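Local structure of ornithine decarboxylase (Entamoeba histolytica, 4AIB) at residues Phe31-Val36 against Val65-Glu70; Asn59-Leu64 against Asn265-Val270; Pro258-Ala263 against Met360-Ile365; Cys313-Val318 against Lys352-Phe357. The protein probably catalyses the pyridoxal 5'-phosphate-dependent decarboxylation of L-ornithine to putrescine and CO2, working as a homodimer whose active sites draw on both subunits. All coordinates share one frame; numbering follows the deposited sequence.

Interaction 1 (Phe31-Val36 against Val65-Glu70); sequences FDTEGV and VKLLGE
L67 carries most of this contact. Its CG stands anti to the backbone N (chi1 -178°), which directs the branch toward the start of helix 33-46, and its CD2 methyl ends among three side chains. CD2 lies 3.7 Å from CB of V36, the two residues meeting tip to tip, and 3.7 Å from CG2 of T33, whose side chain crosses that of L67 at about a right angle. The third neighbour is F31: its ring approaches obliquely and brings CZ to 3.8 Å from L67 CD2. One residue on, L68 leaves the helix at a slant, with CG beside the backbone N (chi1 -76°), but its tip turns back so that CD2 rests 3.8 Å from V36 CG1. That valine methyl thus touches both leucines, lying also 3.8 Å from L67 CD2. No hydrogen bond crosses the contact. A polar element close by is the N-cap of helix 33-46, where OD1 of D32 accepts a weak bond from G35 N, while OD2 of the same carboxylate is hydrogen-bonded to H268. V36 and F31 also rest on L64, which extends the apolar patch along helix 62-70. Helices 33-46 and 62-70 come before and after strand 50-55 in the chain, and their apolar seam is characteristic of the outer helical layer of an alpha/beta barrel.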
loop_
_atom_site.group_PDB
_atom_site.type_symbol
_atom_site.label_atom_id
_atom_site.label_comp_id
_atom_site.label_asym_id
_atom_site.label_seq_id
_atom_site.Cartn_x
_atom_site.Cartn_y
_atom_site.Cartn_z
ATOM N N PHE A 31 -22.092 -5.722 1.389
ATOM C CA PHE A 31 -22.361 -4.999 0.151
ATOM C C PHE A 31 -23.743 -4.347 0.178
ATOM O O PHE A 31 -24.767 -5.021 0.040
ATOM C CB PHE A 31 -22.205 -5.928 -1.061
ATOM C CG PHE A 31 -22.319 -5.227 -2.388
ATOM C CD1 PHE A 31 -21.435 -4.211 -2.736
ATOM C CD2 PHE A 31 -23.305 -5.593 -3.296
ATOM C CE1 PHE A 31 -21.538 -3.566 -3.959
ATOM C CE2 PHE A 31 -23.414 -4.953 -4.523
ATOM C CZ PHE A 31 -22.529 -3.938 -4.853
ATOM N N ASP A 32 -23.752 -3.030 0.371
ATOM C CA ASP A 32 -24.986 -2.250 0.427
ATOM C C ASP A 32 -25.423 -1.872 -0.984
ATOM O O ASP A 32 -24.979 -0.861 -1.535
ATOM C CB ASP A 32 -24.786 -0.997 1.291
ATOM C CG ASP A 32 -26.099 -0.387 1.769
ATOM O OD1 ASP A 32 -27.176 -0.755 1.251
ATOM O OD2 ASP A 32 -26.052 0.472 2.675
ATOM N N THR A 33 -26.294 -2.695 -1.561
ATOM C CA THR A 33 -26.781 -2.497 -2.927
ATOM C C THR A 33 -27.619 -1.223 -3.039
ATOM O O THR A 33 -27.490 -0.476 -4.011
ATOM C CB THR A 33 -27.598 -3.711 -3.415
ATOM O OG1 THR A 33 -26.980 -4.923 -2.970
ATOM C CG2 THR A 33 -27.706 -3.727 -4.932
ATOM N N GLU A 34 -28.463 -0.980 -2.037
ATOM C CA GLU A 34 -29.291 0.228 -1.980
ATOM C C GLU A 34 -28.455 1.489 -1.791
ATOM O O GLU A 34 -28.823 2.559 -2.276
ATOM C CB GLU A 34 -30.330 0.124 -0.862
ATOM C CG GLU A 34 -31.522 -0.763 -1.191
ATOM C CD GLU A 34 -32.662 -0.614 -0.197
ATOM O OE1 GLU A 34 -32.991 0.533 0.179
ATOM O OE2 GLU A 34 -33.238 -1.649 0.202
ATOM N N GLY A 35 -27.334 1.352 -1.084
ATOM C CA GLY A 35 -26.401 2.456 -0.860
ATOM C C GLY A 35 -25.732 2.933 -2.137
ATOM O O GLY A 35 -25.444 4.123 -2.288
ATOM N N VAL A 36 -25.484 1.997 -3.051
ATOM C CA VAL A 36 -24.930 2.313 -4.365
ATOM C C VAL A 36 -25.990 3.005 -5.219
ATOM O O VAL A 36 -25.721 4.042 -5.828
ATOM C CB VAL A 36 -24.425 1.050 -5.099
ATOM C CG1 VAL A 36 -23.763 1.417 -6.420
ATOM C CG2 VAL A 36 -23.454 0.268 -4.229
ATOM N N VAL A 65 -18.602 -2.689 -9.787
ATOM C CA VAL A 65 -18.329 -2.245 -11.157
ATOM C C VAL A 65 -19.469 -2.666 -12.094
ATOM O O VAL A 65 -19.869 -1.901 -12.975
ATOM C CB VAL A 65 -16.966 -2.780 -11.666
ATOM C CG1 VAL A 65 -16.675 -2.292 -13.076
ATOM C CG2 VAL A 65 -15.841 -2.355 -10.734
ATOM N N LYS A 66 -19.990 -3.873 -11.879
ATOM C CA LYS A 66 -21.125 -4.399 -12.639
ATOM C C LYS A 66 -22.403 -3.606 -12.360
ATOM O O LYS A 66 -23.110 -3.214 -13.289
ATOM C CB LYS A 66 -21.343 -5.883 -12.311
ATOM C CG LYS A 66 -22.411 -6.590 -13.137
ATOM C CD LYS A 66 -21.857 -7.112 -14.455
ATOM C CE LYS A 66 -22.841 -8.051 -15.133
ATOM N NZ LYS A 66 -22.267 -8.659 -16.365
ATOM N N LEU A 67 -22.681 -3.372 -11.079
ATOM C CA LEU A 67 -23.900 -2.685 -10.649
ATOM C C LEU A 67 -23.958 -1.235 -11.129
ATOM O O LEU A 67 -25.008 -0.770 -11.577
ATOM C CB LEU A 67 -24.047 -2.756 -9.124
ATOM C CG LEU A 67 -25.279 -2.143 -8.449
ATOM C CD1 LEU A 67 -26.557 -2.893 -8.796
ATOM C CD2 LEU A 67 -25.070 -2.120 -6.945
ATOM N N LEU A 68 -22.829 -0.533 -11.035
ATOM C CA LEU A 68 -22.735 0.859 -11.475
ATOM C C LEU A 68 -22.954 1.000 -12.980
ATOM O O LEU A 68 -23.676 1.895 -13.424
ATOM C CB LEU A 68 -21.385 1.466 -11.078
ATOM C CG LEU A 68 -21.180 1.856 -9.612
ATOM C CD1 LEU A 68 -19.697 1.953 -9.302
ATOM C CD2 LEU A 68 -21.885 3.161 -9.272
ATOM N N GLY A 69 -22.336 0.107 -13.750
ATOM C CA GLY A 69 -22.466 0.097 -15.205
ATOM C C GLY A 69 -23.868 -0.226 -15.684
ATOM O O GLY A 69 -24.329 0.325 -16.688
ATOM N N GLU A 70 -24.539 -1.124 -14.962
ATOM C CA GLU A 70 -25.938 -1.463 -15.219
ATOM C C GLU A 70 -26.860 -0.285 -14.912
ATOM O O GLU A 70 -27.950 -0.178 -15.476
ATOM C CB GLU A 70 -26.359 -2.685 -14.400
ATOM C CG GLU A 70 -25.878 -4.017 -14.958
ATOM C CD GLU A 70 -26.202 -5.198 -14.056
ATOM O OE1 GLU A 70 -27.015 -5.044 -13.119
ATOM O OE2 GLU A 70 -25.639 -6.288 -14.289
#

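Interaction 2 (Asn59-Leu64 against Asn265-Val270); sequences NPEPHL and NAFHLV
The F267 ring reaches across from the start of strand 267-281 and is met by three side chains of segment 59-64, two of them at its edge. E61 comes in the plane of the ring, its OE2 3.1 Å from F267 CZ, with the carboxylate turned 65° from the ring. The negative oxygen therefore faces the ring's hydrogens, an approach that should be mildly attractive. L64 also lies at the edge, with CD2 3.9 Å from F267 CE2, while its other methyl, CD1, packs 3.7 Å from CB of A266. N59 approaches obliquely, ND2 3.4 Å from F267 CE2, its amide plane only 24° from that of the ring.

Two local hydrogen bonds set these groups in place. OD1 of N59 accepts from E61 N at 3.3 Å, closing an Asx turn. E61, bent at chi2 (-85°), then folds back as the N-cap of helix 62-70: its OE1 takes the H63 N-H at 2.8 Å in an almost straight bond, the donor standing above the carboxylate plane. This position at a helix start would favour the charged form of the acid. Farther out, N59 ND2 makes a weak bond to G361 O, and the ring of F31 meets that of F267 with the planes inclined. N59, whose side chain is about 8 Å from that of K57, the predicted cofactor lysine, leads into the capped helix start, which joins the pyridoxal-binding barrel to the beta domain typical of class-II ornithine decarboxylases.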
loop_
_atom_site.group_PDB
_atom_site.type_symbol
_atom_site.label_atom_id
_atom_site.label_comp_id
_atom_site.label_asym_id
_atom_site.label_seq_id
_atom_site.Cartn_x
_atom_site.Cartn_y
_atom_site.Cartn_z
ATOM N N ASN A 59 -12.301 1.448 -6.511
ATOM C CA ASN A 59 -12.752 0.135 -6.048
ATOM C C ASN A 59 -13.136 -0.764 -7.227
ATOM O O ASN A 59 -14.224 -0.621 -7.788
ATOM C CB ASN A 59 -13.920 0.271 -5.062
ATOM C CG ASN A 59 -14.133 -0.979 -4.223
ATOM O OD1 ASN A 59 -13.818 -2.094 -4.643
ATOM N ND2 ASN A 59 -14.680 -0.796 -3.028
ATOM N N PRO A 60 -12.237 -1.695 -7.605
ATOM C CA PRO A 60 -12.452 -2.567 -8.761
ATOM C C PRO A 60 -13.184 -3.883 -8.454
ATOM O O PRO A 60 -13.046 -4.849 -9.211
ATOM C CB PRO A 60 -11.026 -2.845 -9.243
ATOM C CG PRO A 60 -10.198 -2.791 -8.004
ATOM C CD PRO A 60 -10.892 -1.879 -7.027
ATOM N N GLU A 61 -13.958 -3.913 -7.370
ATOM C CA GLU A 61 -14.740 -5.095 -6.997
ATOM C C GLU A 61 -15.789 -5.387 -8.072
ATOM O O GLU A 61 -16.633 -4.535 -8.353
ATOM C CB GLU A 61 -15.407 -4.895 -5.630
ATOM C CG GLU A 61 -15.722 -6.178 -4.869
ATOM C CD GLU A 61 -17.052 -6.800 -5.260
ATOM O OE1 GLU A 61 -17.084 -7.606 -6.210
ATOM O OE2 GLU A 61 -18.067 -6.501 -4.599
ATOM N N PRO A 62 -15.727 -6.591 -8.678
ATOM C CA PRO A 62 -16.593 -7.024 -9.783
ATOM C C PRO A 62 -18.079 -6.678 -9.631
ATOM O O PRO A 62 -18.705 -6.256 -10.604
ATOM C CB PRO A 62 -16.402 -8.541 -9.794
ATOM C CG PRO A 62 -15.002 -8.728 -9.328
ATOM C CD PRO A 62 -14.726 -7.625 -8.342
ATOM N N HIS A 63 -18.629 -6.852 -8.430
ATOM C CA HIS A 63 -20.053 -6.607 -8.186
ATOM C C HIS A 63 -20.421 -5.151 -8.257
ATOM O O HIS A 63 -21.453 -4.801 -8.831
ATOM C CB HIS A 63 -20.493 -7.202 -6.851
ATOM C CG HIS A 63 -20.336 -8.702 -6.770
ATOM N ND1 HIS A 63 -19.628 -9.303 -5.795
ATOM C CD2 HIS A 63 -20.817 -9.720 -7.591
ATOM C CE1 HIS A 63 -19.660 -10.637 -5.977
ATOM N NE2 HIS A 63 -20.386 -10.890 -7.078
ATOM N N LEU A 64 -19.581 -4.296 -7.674
ATOM C CA LEU A 64 -19.799 -2.848 -7.678
ATOM C C LEU A 64 -19.640 -2.251 -9.078
ATOM O O LEU A 64 -20.445 -1.414 -9.496
ATOM C CB LEU A 64 -18.850 -2.158 -6.688
ATOM C CG LEU A 64 -18.813 -0.624 -6.613
ATOM C CD1 LEU A 64 -20.140 -0.043 -6.143
ATOM C CD2 LEU A 64 -17.678 -0.162 -5.713
ATOM N N ASN A 265 -20.371 4.518 0.098
ATOM C CA ASN A 265 -21.564 3.914 0.687
ATOM C C ASN A 265 -21.864 2.506 0.170
ATOM O O ASN A 265 -22.902 1.927 0.497
ATOM C CB ASN A 265 -22.773 4.834 0.487
ATOM C CG ASN A 265 -22.522 6.249 0.978
ATOM O OD1 ASN A 265 -21.976 6.458 2.062
ATOM N ND2 ASN A 265 -22.923 7.230 0.179
ATOM N N ALA A 266 -20.942 1.960 -0.622
ATOM C CA ALA A 266 -21.106 0.644 -1.237
ATOM C C ALA A 266 -20.816 -0.506 -0.275
ATOM O O ALA A 266 -21.532 -1.510 -0.268
ATOM C CB ALA A 266 -20.226 0.530 -2.472
ATOM N N PHE A 267 -19.763 -0.358 0.526
ATOM C CA PHE A 267 -19.318 -1.424 1.419
ATOM C C PHE A 267 -19.309 -1.013 2.888
ATOM O O PHE A 267 -19.120 0.160 3.220
ATOM C CB PHE A 267 -17.927 -1.918 1.013
ATOM C CG PHE A 267 -17.899 -2.647 -0.300
ATOM C CD1 PHE A 267 -18.195 -4.006 -0.365
ATOM C CD2 PHE A 267 -17.573 -1.977 -1.475
ATOM C CE1 PHE A 267 -18.167 -4.680 -1.576
ATOM C CE2 PHE A 267 -17.545 -2.646 -2.688
ATOM C CZ PHE A 267 -17.842 -3.999 -2.738
ATOM N N HIS A 268 -19.524 -1.994 3.759
ATOM C CA HIS A 268 -19.429 -1.802 5.199
ATOM C C HIS A 268 -18.551 -2.870 5.778
ATOM O O HIS A 268 -18.813 -4.063 5.604
ATOM C CB HIS A 268 -20.810 -1.831 5.846
ATOM C CG HIS A 268 -21.788 -0.846 5.248
ATOM N ND1 HIS A 268 -21.697 0.479 5.456
ATOM C CD2 HIS A 268 -22.900 -1.041 4.431
ATOM C CE1 HIS A 268 -22.696 1.104 4.805
ATOM N NE2 HIS A 268 -23.431 0.173 4.179
ATOM N N LEU A 269 -17.489 -2.450 6.459
ATOM C CA LEU A 269 -16.537 -3.379 7.058
ATOM C C LEU A 269 -16.967 -3.761 8.472
ATOM O O LEU A 269 -17.292 -2.890 9.280
ATOM C CB LEU A 269 -15.130 -2.769 7.064
ATOM C CG LEU A 269 -13.953 -3.605 7.580
ATOM C CD1 LEU A 269 -13.658 -4.789 6.670
ATOM C CD2 LEU A 269 -12.716 -2.735 7.736
ATOM N N VAL A 270 -16.980 -5.064 8.754
ATOM C CA VAL A 270 -17.303 -5.579 10.088
ATOM C C VAL A 270 -16.129 -6.406 10.611
ATOM O O VAL A 270 -16.013 -7.597 10.318
ATOM C CB VAL A 270 -18.592 -6.433 10.099
ATOM C CG1 VAL A 270 -19.026 -6.729 11.528
ATOM C CG2 VAL A 270 -19.716 -5.738 9.348
#

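Interaction 3 (Pro258-Ala263 against Met360-Ile365); sequences PGRYMA and MGAYTI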
loop_
_atom_site.group_PDB
_atom_site.type_symbol
_atom_site.label_atom_id
_atom_site.label_comp_id
_atom_site.label_asym_id
_atom_site.label_seq_id
_atom_site.Cartn_x
_atom_site.Cartn_y
_atom_site.Cartn_z
ATOM N N PRO A 258 -16.160 10.284 -10.861
ATOM C CA PRO A 258 -16.328 10.138 -9.418
ATOM C C PRO A 258 -16.002 8.725 -8.932
ATOM O O PRO A 258 -16.594 7.749 -9.401
ATOM C CB PRO A 258 -17.809 10.467 -9.199
ATOM C CG PRO A 258 -18.477 10.238 -10.518
ATOM C CD PRO A 258 -17.429 10.061 -11.581
ATOM N N GLY A 259 -15.052 8.631 -8.006
ATOM C CA GLY A 259 -14.635 7.351 -7.441
ATOM C C GLY A 259 -15.069 7.205 -5.997
ATOM O O GLY A 259 -15.886 6.341 -5.673
ATOM N N ARG A 260 -14.516 8.061 -5.137
ATOM C CA ARG A 260 -14.817 8.071 -3.703
ATOM C C ARG A 260 -16.310 8.265 -3.418
ATOM O O ARG A 260 -16.845 7.699 -2.463
ATOM C CB ARG A 260 -13.987 9.153 -2.999
ATOM C CG ARG A 260 -14.243 9.288 -1.503
ATOM C CD ARG A 260 -13.385 10.377 -0.879
ATOM N NE ARG A 260 -12.028 9.913 -0.595
ATOM C CZ ARG A 260 -11.645 9.351 0.549
ATOM N NH1 ARG A 260 -12.512 9.175 1.539
ATOM N NH2 ARG A 260 -10.386 8.963 0.704
ATOM N N TYR A 261 -16.969 9.063 -4.257
ATOM C CA TYR A 261 -18.399 9.340 -4.126
ATOM C C TYR A 261 -19.253 8.073 -4.248
ATOM O O TYR A 261 -20.149 7.843 -3.435
ATOM C CB TYR A 261 -18.833 10.391 -5.158
ATOM C CG TYR A 261 -20.327 10.634 -5.220
ATOM C CD1 TYR A 261 -20.953 11.486 -4.313
ATOM C CD2 TYR A 261 -21.112 10.016 -6.194
ATOM C CE1 TYR A 261 -22.322 11.711 -4.369
ATOM C CE2 TYR A 261 -22.480 10.232 -6.257
ATOM C CZ TYR A 261 -23.079 11.080 -5.344
ATOM O OH TYR A 261 -24.437 11.297 -5.407
ATOM N N MET A 262 -18.961 7.259 -5.261
ATOM C CA MET A 262 -19.736 6.048 -5.541
ATOM C C MET A 262 -19.360 4.881 -4.629
ATOM O O MET A 262 -20.229 4.126 -4.188
ATOM C CB MET A 262 -19.571 5.633 -7.008
ATOM C CG MET A 262 -20.038 6.665 -8.026
ATOM S SD MET A 262 -21.828 6.881 -8.064
ATOM C CE MET A 262 -22.005 8.005 -9.445
ATOM N N ALA A 263 -18.066 4.747 -4.347
ATOM C CA ALA A 263 -17.533 3.589 -3.626
ATOM C C ALA A 263 -17.747 3.621 -2.111
ATOM O O ALA A 263 -17.774 2.569 -1.469
ATOM C CB ALA A 263 -16.054 3.407 -3.947
ATOM N N MET A 360 -17.247 2.074 3.858
ATOM C CA MET A 360 -15.855 1.856 3.474
ATOM C C MET A 360 -15.779 1.576 1.974
ATOM O O MET A 360 -16.643 2.014 1.216
ATOM C CB MET A 360 -15.246 0.705 4.282
ATOM C CG MET A 360 -15.214 0.930 5.788
ATOM S SD MET A 360 -14.075 2.221 6.327
ATOM C CE MET A 360 -12.493 1.406 6.117
ATOM N N GLY A 361 -14.746 0.859 1.541
ATOM C CA GLY A 361 -14.589 0.524 0.127
ATOM C C GLY A 361 -14.014 1.655 -0.705
ATOM O O GLY A 361 -13.460 1.419 -1.780
ATOM N N ALA A 362 -14.151 2.885 -0.210
ATOM C CA ALA A 362 -13.571 4.056 -0.857
ATOM C C ALA A 362 -12.052 4.031 -0.708
ATOM O O ALA A 362 -11.511 4.434 0.327
ATOM C CB ALA A 362 -14.157 5.335 -0.273
ATOM N N TYR A 363 -11.381 3.532 -1.748
ATOM C CA TYR A 363 -9.920 3.329 -1.774
ATOM C C TYR A 363 -9.394 2.276 -0.786
ATOM O O TYR A 363 -8.221 1.898 -0.846
ATOM C CB TYR A 363 -9.154 4.654 -1.608
ATOM C CG TYR A 363 -9.020 5.465 -2.879
ATOM C CD1 TYR A 363 -8.152 5.065 -3.897
ATOM C CD2 TYR A 363 -9.746 6.643 -3.058
ATOM C CE1 TYR A 363 -8.022 5.808 -5.061
ATOM C CE2 TYR A 363 -9.623 7.392 -4.218
ATOM C CZ TYR A 363 -8.761 6.971 -5.215
ATOM O OH TYR A 363 -8.636 7.714 -6.367
ATOM N N THR A 364 -10.261 1.801 0.109
ATOM C CA THR A 364 -9.868 0.831 1.135
ATOM C C THR A 364 -10.001 -0.625 0.674
ATOM O O THR A 364 -9.570 -1.540 1.380
ATOM C CB THR A 364 -10.652 1.033 2.454
ATOM O OG1 THR A 364 -12.059 0.912 2.207
ATOM C CG2 THR A 364 -10.356 2.401 3.063
ATOM N N ILE A 365 -10.582 -0.818 -0.514
ATOM C CA ILE A 365 -10.807 -2.143 -1.133
ATOM C C ILE A 365 -11.236 -3.253 -0.147
ATOM O O ILE A 365 -10.495 -4.192 0.155
ATOM C CB ILE A 365 -9.639 -2.569 -2.088
ATOM C CG1 ILE A 365 -9.941 -3.897 -2.804
ATOM C CG2 ILE A 365 -8.295 -2.637 -1.366
ATOM C CD1 ILE A 365 -11.013 -3.814 -3.872
#
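At its close end the contact is a meeting of two alanines. The CA atoms of A263 and A362 are 4.9 Å apart, a spacing that their small side chains permit, and CB of A263 lies 4.0 Å from A362 CA and 3.9 Å from G361 O. G361, with a positive phi (80°), lies where the loop passes the end of helix 260-264. A weak bond from G361 N to OG1 of T364, 2.8 Å long, folds the loop back on itself.

Toward solvent the fit loosens. R260 runs out extended through chi1 and chi2, letting CG touch CB of A362 at 4.1 Å, then bends at chi3 (-81°) so that its guanidinium swings to the exposed ring of Y363. There NH2 comes no nearer than 4.5 Å to Y363 CD2, an oblique and loose approach. No hydrogen bond joins the two segments. The side chain of Y363 lies about 5 Å from that of K57, the predicted cofactor lysine, so the loop borders the probable active site.

Helix 260-264 follows barrel strand 253-256 and packs through M262 on strand 50-55, while Y261 stacks on F232 and bonds through its hydroxyl to A39 of helix 33-46. The loop partner, in turn, is tied to the beta domain: M360, where strand 354-360 leads into the loop, pairs through its backbone with F267 of strand 267-281.

Interaction 4 (Cys313-Val318 against Lys352-Phe357); sequences CITQKV and KDWLLF
The hydroxyl of T315 works in both directions. It donates to OD1 of D353 at 2.6 Å, meeting the anti lone pair on the side away from the other carboxylate oxygen, and it accepts the W354 N-H, the distance from W354 N to T315 OG1 being 3.2 Å. Its chi1 of 41° sets OG1 in the crowded position between backbone N and carbonyl carbon, where it faces D353, and turns CG2 toward the strand. OD2 of D353 takes a second hydrogen bond from E349 N, so each carboxylate oxygen has a donor. C313 SG also stands close to this group, 3.6 Å from D353 OD1.

Beside this pair the two backbones are joined more loosely. I314 N gives a weak bond to W354 O, 3.4 Å long and bent, and the same carbonyl receives a CA-H...O contact from C313, CA to O 3.5 Å.

Packing flanks the polar line. CG2 of T315 lies against W354, 3.9 Å from its CB. Farther along, the end of I314 crosses L356 obliquely, CD1 at 3.4 Å from CB and 3.7 Å from CD2, and I314 also touches K9 and L13 of helix 6-16. W354 turns its indole away toward V270 and S272 of strand 267-281.

Beside the weak I314 to W354 backbone bond, a threonine hydroxyl thus serves as the acceptor for W354 N; two neutral donors on D353 are consistent with a charged carboxylate held without a basic partner in this contact.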
loop_
_atom_site.group_PDB
_atom_site.type_symbol
_atom_site.label_atom_id
_atom_site.label_comp_id
_atom_site.label_asym_id
_atom_site.label_seq_id
_atom_site.Cartn_x
_atom_site.Cartn_y
_atom_site.Cartn_z
ATOM N N CYS A 313 -19.237 -0.206 18.384
ATOM C CA CYS A 313 -19.278 -1.580 18.869
ATOM C C CYS A 313 -20.694 -2.136 18.763
ATOM O O CYS A 313 -21.559 -1.824 19.583
ATOM C CB CYS A 313 -18.771 -1.662 20.307
ATOM S SG CYS A 313 -18.830 -3.331 20.990
ATOM N N ILE A 314 -20.905 -2.972 17.749
ATOM C CA ILE A 314 -22.230 -3.481 17.380
ATOM C C ILE A 314 -22.757 -4.580 18.311
ATOM O O ILE A 314 -23.966 -4.680 18.547
ATOM C CB ILE A 314 -22.233 -3.930 15.892
ATOM C CG1 ILE A 314 -22.831 -2.840 15.002
ATOM C CG2 ILE A 314 -23.012 -5.217 15.674
ATOM C CD1 ILE A 314 -22.024 -1.565 14.944
ATOM N N THR A 315 -21.837 -5.382 18.841
ATOM C CA THR A 315 -22.169 -6.551 19.660
ATOM C C THR A 315 -22.870 -6.216 20.975
ATOM O O THR A 315 -23.723 -6.979 21.436
ATOM C CB THR A 315 -20.911 -7.380 19.968
ATOM O OG1 THR A 315 -19.827 -6.490 20.259
ATOM C CG2 THR A 315 -20.542 -8.248 18.776
ATOM N N GLN A 316 -22.506 -5.085 21.576
ATOM C CA GLN A 316 -23.171 -4.605 22.788
ATOM C C GLN A 316 -23.765 -3.211 22.586
ATOM O O GLN A 316 -23.088 -2.298 22.108
ATOM C CB GLN A 316 -22.230 -4.642 24.003
ATOM C CG GLN A 316 -20.902 -3.915 23.825
ATOM C CD GLN A 316 -20.019 -3.961 25.060
ATOM O OE1 GLN A 316 -19.255 -3.031 25.319
ATOM N NE2 GLN A 316 -20.117 -5.042 25.829
ATOM N N LYS A 317 -25.039 -3.067 22.940
ATOM C CA LYS A 317 -25.751 -1.801 22.793
ATOM C C LYS A 317 -25.441 -0.877 23.968
ATOM O O LYS A 317 -25.436 -1.308 25.124
ATOM C CB LYS A 317 -27.261 -2.047 22.673
ATOM C CG LYS A 317 -28.054 -0.898 22.059
ATOM C CD LYS A 317 -28.619 0.039 23.118
ATOM C CE LYS A 317 -29.190 1.309 22.505
ATOM N NZ LYS A 317 -30.455 1.071 21.755
ATOM N N VAL A 318 -25.182 0.392 23.660
ATOM C CA VAL A 318 -24.860 1.394 24.678
ATOM C C VAL A 318 -26.077 1.751 25.537
ATOM O O VAL A 318 -27.084 2.260 25.035
ATOM C CB VAL A 318 -24.200 2.662 24.063
ATOM C CG1 VAL A 318 -24.980 3.177 22.858
ATOM C CG2 VAL A 318 -24.022 3.754 25.111
ATOM N N LYS A 352 -15.413 -11.806 21.377
ATOM C CA LYS A 352 -16.841 -11.642 21.631
ATOM C C LYS A 352 -17.385 -10.383 20.956
ATOM O O LYS A 352 -18.463 -10.414 20.360
ATOM C CB LYS A 352 -17.115 -11.618 23.143
ATOM C CG LYS A 352 -18.572 -11.813 23.546
ATOM C CD LYS A 352 -19.289 -10.487 23.759
ATOM C CE LYS A 352 -20.739 -10.696 24.165
ATOM N NZ LYS A 352 -21.446 -9.402 24.378
ATOM N N ASP A 353 -16.634 -9.286 21.050
ATOM C CA ASP A 353 -17.066 -7.991 20.520
ATOM C C ASP A 353 -16.554 -7.710 19.108
ATOM O O ASP A 353 -15.458 -8.136 18.736
ATOM C CB ASP A 353 -16.665 -6.859 21.471
ATOM C CG ASP A 353 -17.512 -6.822 22.731
ATOM O OD1 ASP A 353 -18.721 -6.518 22.636
ATOM O OD2 ASP A 353 -16.969 -7.089 23.822
ATOM N N TRP A 354 -17.363 -6.987 18.334
ATOM C CA TRP A 354 -17.056 -6.668 16.940
ATOM C C TRP A 354 -17.212 -5.200 16.646
ATOM O O TRP A 354 -17.939 -4.485 17.345
ATOM C CB TRP A 354 -17.945 -7.478 16.001
ATOM C CG TRP A 354 -17.552 -8.932 15.862
ATOM C CD1 TRP A 354 -17.573 -9.919 16.844
ATOM C CD2 TRP A 354 -17.085 -9.619 14.647
ATOM N NE1 TRP A 354 -17.154 -11.123 16.340
ATOM C CE2 TRP A 354 -16.848 -11.015 15.031
ATOM C CE3 TRP A 354 -16.845 -9.231 13.332
ATOM C CZ2 TRP A 354 -16.392 -11.961 14.124
ATOM C CZ3 TRP A 354 -16.384 -10.193 12.427
ATOM C CH2 TRP A 354 -16.164 -11.525 12.815
ATOM N N LEU A 355 -16.528 -4.745 15.600
ATOM C CA LEU A 355 -16.574 -3.350 15.171
ATOM C C LEU A 355 -17.147 -3.237 13.765
ATOM O O LEU A 355 -16.757 -3.988 12.874
ATOM C CB LEU A 355 -15.168 -2.740 15.188
ATOM C CG LEU A 355 -14.561 -2.154 16.466
ATOM C CD1 LEU A 355 -14.359 -3.198 17.552
ATOM C CD2 LEU A 355 -13.237 -1.486 16.133
ATOM N N LEU A 356 -18.074 -2.302 13.573
ATOM C CA LEU A 356 -18.571 -1.980 12.239
ATOM C C LEU A 356 -18.057 -0.614 11.799
ATOM O O LEU A 356 -18.321 0.397 12.452
ATOM C CB LEU A 356 -20.105 -2.027 12.184
ATOM C CG LEU A 356 -20.849 -1.390 10.996
ATOM C CD1 LEU A 356 -20.632 -2.160 9.700
ATOM C CD2 LEU A 356 -22.337 -1.267 11.290
ATOM N N PHE A 357 -17.310 -0.603 10.699
ATOM C CA PHE A 357 -16.853 0.634 10.080
ATOM C C PHE A 357 -17.822 0.995 8.953
ATOM O O PHE A 357 -17.773 0.392 7.877
ATOM C CB PHE A 357 -15.426 0.478 9.542
ATOM C CG PHE A 357 -14.390 0.259 10.610
ATOM C CD1 PHE A 357 -14.104 -1.023 11.073
ATOM C CD2 PHE A 357 -13.687 1.333 11.147
ATOM C CE1 PHE A 357 -13.146 -1.228 12.055
ATOM C CE2 PHE A 357 -12.728 1.135 12.130
ATOM C CZ PHE A 357 -12.458 -0.147 12.584
#

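How the interactions relate
Interactions 1 and 2 are buried and share helix 62-70, one through L67 and L68, the other through its capped start and L64; they touch where D32 bonds to A266 and H268 and where the F31 and F267 rings meet. Interaction 3 adjoins interaction 2 through the F267 to M360 backbone bond but is only partly buried, with a loosely placed arginine and tyrosine on its solvent side. Interaction 4, also partly buried, lies about 21 Å from interaction 2, centre to centre, joined to it by neighbouring strands 267-281 and 354-360. Chemistry follows place: apolar packing between barrel helices, mixed contacts at the domain junction, and cross-segment hydrogen bonds in interaction 4 alone.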